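Local coordinates for putative uncharacterized protein (Trichoplax adhaerens, PDB 5OI9) that probably acts in centriole assembly as a STIL relative, this piece being the STIL N-terminal domain, whose counterpart in STIL probably binds CEP85, at residues Arg67-Ile79 with Ile86-Ile98. Numbering follows the deposited sequence.
Sequences RIQKFFLLGSLNI and IINIDRFDPGRII
The antiparallel hairpin of strands 69-79 and 85-97 holds Phe71 against Phe92 at one end and Asn78 against Ile86 at the other. The rings of Phe71 and Phe92 make a T-shaped stack, planes 73° apart, with the edge of Phe92 over the face of Phe71 and its CE1 3.5 Å from Phe71 CG. Phe92 gets there because its CG lies anti to the backbone N (chi1 165°), and helix 45-61 packs against both side chains, through Ala55 on Phe71 and through Ala51 and Ser54 on Phe92. With only an alanine methyl at Phe71, the edge of Phe92 would probably lose the face it rests on and a gap would open beneath the helix. On the same side of the sheet, Leu73 CB meets Ile89 CG2 at 3.6 Å, the two side chains crossing at about a right angle.

A classic beta bulge interrupts the pairing midway: Asp90 and Arg91 both face Leu74, whose O takes weak bonds from both their N atoms, while Leu74 N gives Arg91 O a straighter one of 2.8 Å. On the other side of the sheet, Leu74 CB sits over the centre of the Arg91 guanidinium, 3.7 Å from CZ. Arg91 NE makes a long salt bridge to Asp90 OD1 (3.5 Å), in the guanidinium plane, and NH2 another to Asp117. Asp93 pairs with Phe72 through two backbone hydrogen bonds, and its OD1 accepts from Gly95 N in an Asx turn, met from above the carboxylate plane, and also bonds Thr111.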
# COMPACT_ATOMS: atom_id res chain seq x y z
N ARG A 67 0.60 -12.82 -27.85
CA ARG A 67 1.04 -11.53 -28.38
C ARG A 67 1.44 -10.58 -27.25
O ARG A 67 2.39 -9.81 -27.38
CB ARG A 67 -0.05 -10.92 -29.24
CG ARG A 67 0.40 -9.73 -30.07
CD ARG A 67 -0.73 -9.23 -30.96
NE ARG A 67 -1.98 -9.10 -30.21
CZ ARG A 67 -2.29 -8.06 -29.45
NH1 ARG A 67 -1.44 -7.04 -29.34
NH2 ARG A 67 -3.45 -8.03 -28.80
N ILE A 68 0.73 -10.65 -26.13
CA ILE A 68 1.06 -9.88 -24.93
C ILE A 68 1.60 -10.85 -23.89
O ILE A 68 0.87 -11.72 -23.39
CB ILE A 68 -0.16 -9.12 -24.40
CG1 ILE A 68 -0.67 -8.15 -25.46
CG2 ILE A 68 0.19 -8.40 -23.11
CD1 ILE A 68 -1.86 -7.34 -25.01
N GLN A 69 2.88 -10.72 -23.57
CA GLN A 69 3.49 -11.53 -22.52
C GLN A 69 3.11 -11.00 -21.14
O GLN A 69 2.93 -9.79 -20.94
CB GLN A 69 5.01 -11.56 -22.67
CG GLN A 69 5.50 -12.34 -23.88
CD GLN A 69 5.90 -11.44 -25.03
OE1 GLN A 69 5.49 -10.28 -25.10
NE2 GLN A 69 6.71 -11.97 -25.94
N LYS A 70 2.99 -11.91 -20.19
CA LYS A 70 2.60 -11.59 -18.82
C LYS A 70 3.77 -11.93 -17.90
O LYS A 70 4.10 -13.11 -17.72
CB LYS A 70 1.35 -12.35 -18.40
CG LYS A 70 0.13 -12.06 -19.25
CD LYS A 70 -0.39 -10.65 -19.03
CE LYS A 70 -1.75 -10.46 -19.68
NZ LYS A 70 -2.32 -9.12 -19.36
N PHE A 71 4.38 -10.91 -17.30
CA PHE A 71 5.46 -11.12 -16.34
C PHE A 71 5.17 -10.38 -15.04
O PHE A 71 4.08 -9.85 -14.85
CB PHE A 71 6.80 -10.65 -16.90
CG PHE A 71 7.20 -11.30 -18.20
CD1 PHE A 71 7.45 -12.66 -18.26
CD2 PHE A 71 7.34 -10.54 -19.35
CE1 PHE A 71 7.82 -13.25 -19.45
CE2 PHE A 71 7.71 -11.13 -20.54
CZ PHE A 71 7.95 -12.49 -20.59
N PHE A 72 6.16 -10.34 -14.15
CA PHE A 72 6.09 -9.54 -12.94
C PHE A 72 7.35 -8.70 -12.81
O PHE A 72 8.45 -9.14 -13.16
CB PHE A 72 5.94 -10.42 -11.68
CG PHE A 72 4.65 -11.18 -11.63
CD1 PHE A 72 3.47 -10.56 -11.24
CD2 PHE A 72 4.61 -12.53 -11.95
CE1 PHE A 72 2.28 -11.26 -11.19
CE2 PHE A 72 3.43 -13.24 -11.90
CZ PHE A 72 2.26 -12.61 -11.52
N LEU A 73 7.17 -7.47 -12.32
CA LEU A 73 8.26 -6.70 -11.75
C LEU A 73 8.12 -6.74 -10.23
O LEU A 73 7.01 -6.80 -9.70
CB LEU A 73 8.26 -5.26 -12.26
CG LEU A 73 8.56 -5.07 -13.75
CD1 LEU A 73 8.57 -3.59 -14.12
CD2 LEU A 73 9.88 -5.72 -14.13
N LEU A 74 9.25 -6.73 -9.54
CA LEU A 74 9.26 -6.77 -8.09
C LEU A 74 9.91 -5.49 -7.57
O LEU A 74 10.97 -5.09 -8.05
CB LEU A 74 10.01 -8.00 -7.56
CG LEU A 74 9.47 -9.35 -8.03
CD1 LEU A 74 10.18 -10.49 -7.32
CD2 LEU A 74 7.97 -9.43 -7.83
N GLY A 75 9.26 -4.86 -6.59
CA GLY A 75 9.74 -3.62 -6.03
C GLY A 75 9.64 -3.62 -4.52
O GLY A 75 9.18 -4.58 -3.90
N SER A 76 10.11 -2.52 -3.93
CA SER A 76 10.01 -2.29 -2.50
C SER A 76 9.34 -0.94 -2.26
O SER A 76 9.48 -0.01 -3.07
CB SER A 76 11.38 -2.33 -1.82
OG SER A 76 12.23 -1.32 -2.35
N LEU A 77 8.61 -0.84 -1.16
CA LEU A 77 7.90 0.37 -0.78
C LEU A 77 8.71 1.12 0.27
O LEU A 77 9.01 0.56 1.33
CB LEU A 77 6.50 0.04 -0.27
CG LEU A 77 5.57 1.21 0.06
CD1 LEU A 77 4.14 0.85 -0.31
CD2 LEU A 77 5.65 1.58 1.53
N ASN A 78 9.06 2.37 -0.02
CA ASN A 78 9.88 3.19 0.86
C ASN A 78 9.20 4.52 1.13
O ASN A 78 8.51 5.06 0.27
CB ASN A 78 11.27 3.42 0.25
CG ASN A 78 11.93 2.13 -0.22
OD1 ASN A 78 12.38 1.32 0.59
ND2 ASN A 78 11.98 1.94 -1.54
N ILE A 79 9.39 5.03 2.35
CA ILE A 79 8.78 6.28 2.80
C ILE A 79 9.91 7.14 3.36
O ILE A 79 10.57 6.74 4.32
CB ILE A 79 7.70 6.02 3.87
CG1 ILE A 79 6.73 4.95 3.38
CG2 ILE A 79 6.94 7.29 4.17
CD1 ILE A 79 5.69 4.57 4.41
N ILE A 86 7.51 6.08 -2.12
CA ILE A 86 8.23 5.78 -3.35
C ILE A 86 8.30 4.27 -3.51
O ILE A 86 8.62 3.55 -2.56
CB ILE A 86 9.65 6.38 -3.35
CG1 ILE A 86 9.60 7.91 -3.26
CG2 ILE A 86 10.42 5.94 -4.59
CD1 ILE A 86 10.96 8.57 -3.29
N ILE A 87 7.99 3.78 -4.71
CA ILE A 87 8.13 2.37 -5.05
C ILE A 87 9.41 2.22 -5.88
O ILE A 87 9.54 2.84 -6.94
CB ILE A 87 6.91 1.85 -5.82
CG1 ILE A 87 5.62 2.16 -5.06
CG2 ILE A 87 7.04 0.35 -6.07
CD1 ILE A 87 5.58 1.59 -3.67
N ASN A 88 10.34 1.41 -5.39
CA ASN A 88 11.62 1.19 -6.06
C ASN A 88 11.56 -0.17 -6.75
O ASN A 88 11.66 -1.21 -6.11
CB ASN A 88 12.77 1.25 -5.06
CG ASN A 88 14.14 1.25 -5.73
OD1 ASN A 88 14.30 1.78 -6.83
ND2 ASN A 88 15.12 0.63 -5.08
N ILE A 89 11.40 -0.15 -8.07
CA ILE A 89 11.26 -1.36 -8.88
C ILE A 89 12.62 -1.69 -9.49
O ILE A 89 13.15 -0.90 -10.28
CB ILE A 89 10.19 -1.19 -9.97
CG1 ILE A 89 8.85 -0.79 -9.34
CG2 ILE A 89 10.05 -2.46 -10.78
CD1 ILE A 89 7.74 -0.62 -10.35
N ASP A 90 13.17 -2.86 -9.15
CA ASP A 90 14.51 -3.21 -9.61
C ASP A 90 14.68 -4.69 -9.92
O ASP A 90 15.82 -5.14 -10.09
CB ASP A 90 15.56 -2.78 -8.57
CG ASP A 90 15.43 -3.54 -7.26
OD1 ASP A 90 14.32 -4.02 -6.95
OD2 ASP A 90 16.44 -3.66 -6.54
N ARG A 91 13.61 -5.48 -9.99
CA ARG A 91 13.73 -6.91 -10.23
C ARG A 91 12.68 -7.36 -11.23
O ARG A 91 11.50 -7.02 -11.11
CB ARG A 91 13.57 -7.70 -8.92
CG ARG A 91 14.80 -7.69 -8.04
CD ARG A 91 14.46 -8.22 -6.66
NE ARG A 91 13.57 -7.29 -5.95
CZ ARG A 91 12.66 -7.67 -5.06
NH1 ARG A 91 12.50 -8.95 -4.78
NH2 ARG A 91 11.91 -6.75 -4.47
N PHE A 92 13.12 -8.13 -12.22
CA PHE A 92 12.24 -8.78 -13.18
C PHE A 92 12.04 -10.24 -12.78
O PHE A 92 12.98 -10.90 -12.33
CB PHE A 92 12.80 -8.69 -14.59
CG PHE A 92 12.14 -9.62 -15.57
CD1 PHE A 92 10.87 -9.36 -16.04
CD2 PHE A 92 12.79 -10.77 -16.00
CE1 PHE A 92 10.26 -10.21 -16.94
CE2 PHE A 92 12.18 -11.63 -16.90
CZ PHE A 92 10.91 -11.35 -17.37
N ASP A 93 10.82 -10.73 -12.96
CA ASP A 93 10.48 -12.09 -12.58
C ASP A 93 9.49 -12.66 -13.59
O ASP A 93 8.35 -12.18 -13.68
CB ASP A 93 9.90 -12.13 -11.17
CG ASP A 93 9.61 -13.53 -10.68
OD1 ASP A 93 10.06 -14.50 -11.33
OD2 ASP A 93 8.93 -13.67 -9.64
N PRO A 94 9.89 -13.66 -14.38
CA PRO A 94 8.94 -14.24 -15.35
C PRO A 94 7.74 -14.89 -14.70
O PRO A 94 6.66 -14.93 -15.30
CB PRO A 94 9.80 -15.27 -16.10
CG PRO A 94 11.22 -14.89 -15.82
CD PRO A 94 11.21 -14.29 -14.45
N GLY A 95 7.89 -15.40 -13.48
CA GLY A 95 6.79 -16.00 -12.76
C GLY A 95 6.64 -17.49 -13.04
O GLY A 95 7.22 -18.05 -13.96
N ARG A 96 5.82 -18.13 -12.20
CA ARG A 96 5.52 -19.54 -12.33
C ARG A 96 4.07 -19.73 -12.77
O ARG A 96 3.21 -18.88 -12.53
CB ARG A 96 5.73 -20.28 -11.00
CG ARG A 96 7.08 -20.05 -10.34
CD ARG A 96 7.12 -20.70 -8.97
NE ARG A 96 6.04 -20.21 -8.11
CZ ARG A 96 5.83 -20.63 -6.86
NH1 ARG A 96 6.62 -21.54 -6.32
NH2 ARG A 96 4.83 -20.12 -6.16
N ILE A 97 3.82 -20.87 -13.41
CA ILE A 97 2.47 -21.34 -13.71
C ILE A 97 2.16 -22.51 -12.79
O ILE A 97 2.96 -23.44 -12.67
CB ILE A 97 2.33 -21.76 -15.18
CG1 ILE A 97 2.74 -20.62 -16.11
CG2 ILE A 97 0.89 -22.17 -15.48
CD1 ILE A 97 1.96 -19.35 -15.89
N ILE A 98 1.01 -22.45 -12.13
CA ILE A 98 0.58 -23.55 -11.27
C ILE A 98 -0.80 -24.03 -11.70
O ILE A 98 -1.82 -23.47 -11.29
CB ILE A 98 0.57 -23.13 -9.78
CG1 ILE A 98 1.94 -22.61 -9.36
CG2 ILE A 98 0.15 -24.30 -8.90
CD1 ILE A 98 3.02 -23.67 -9.37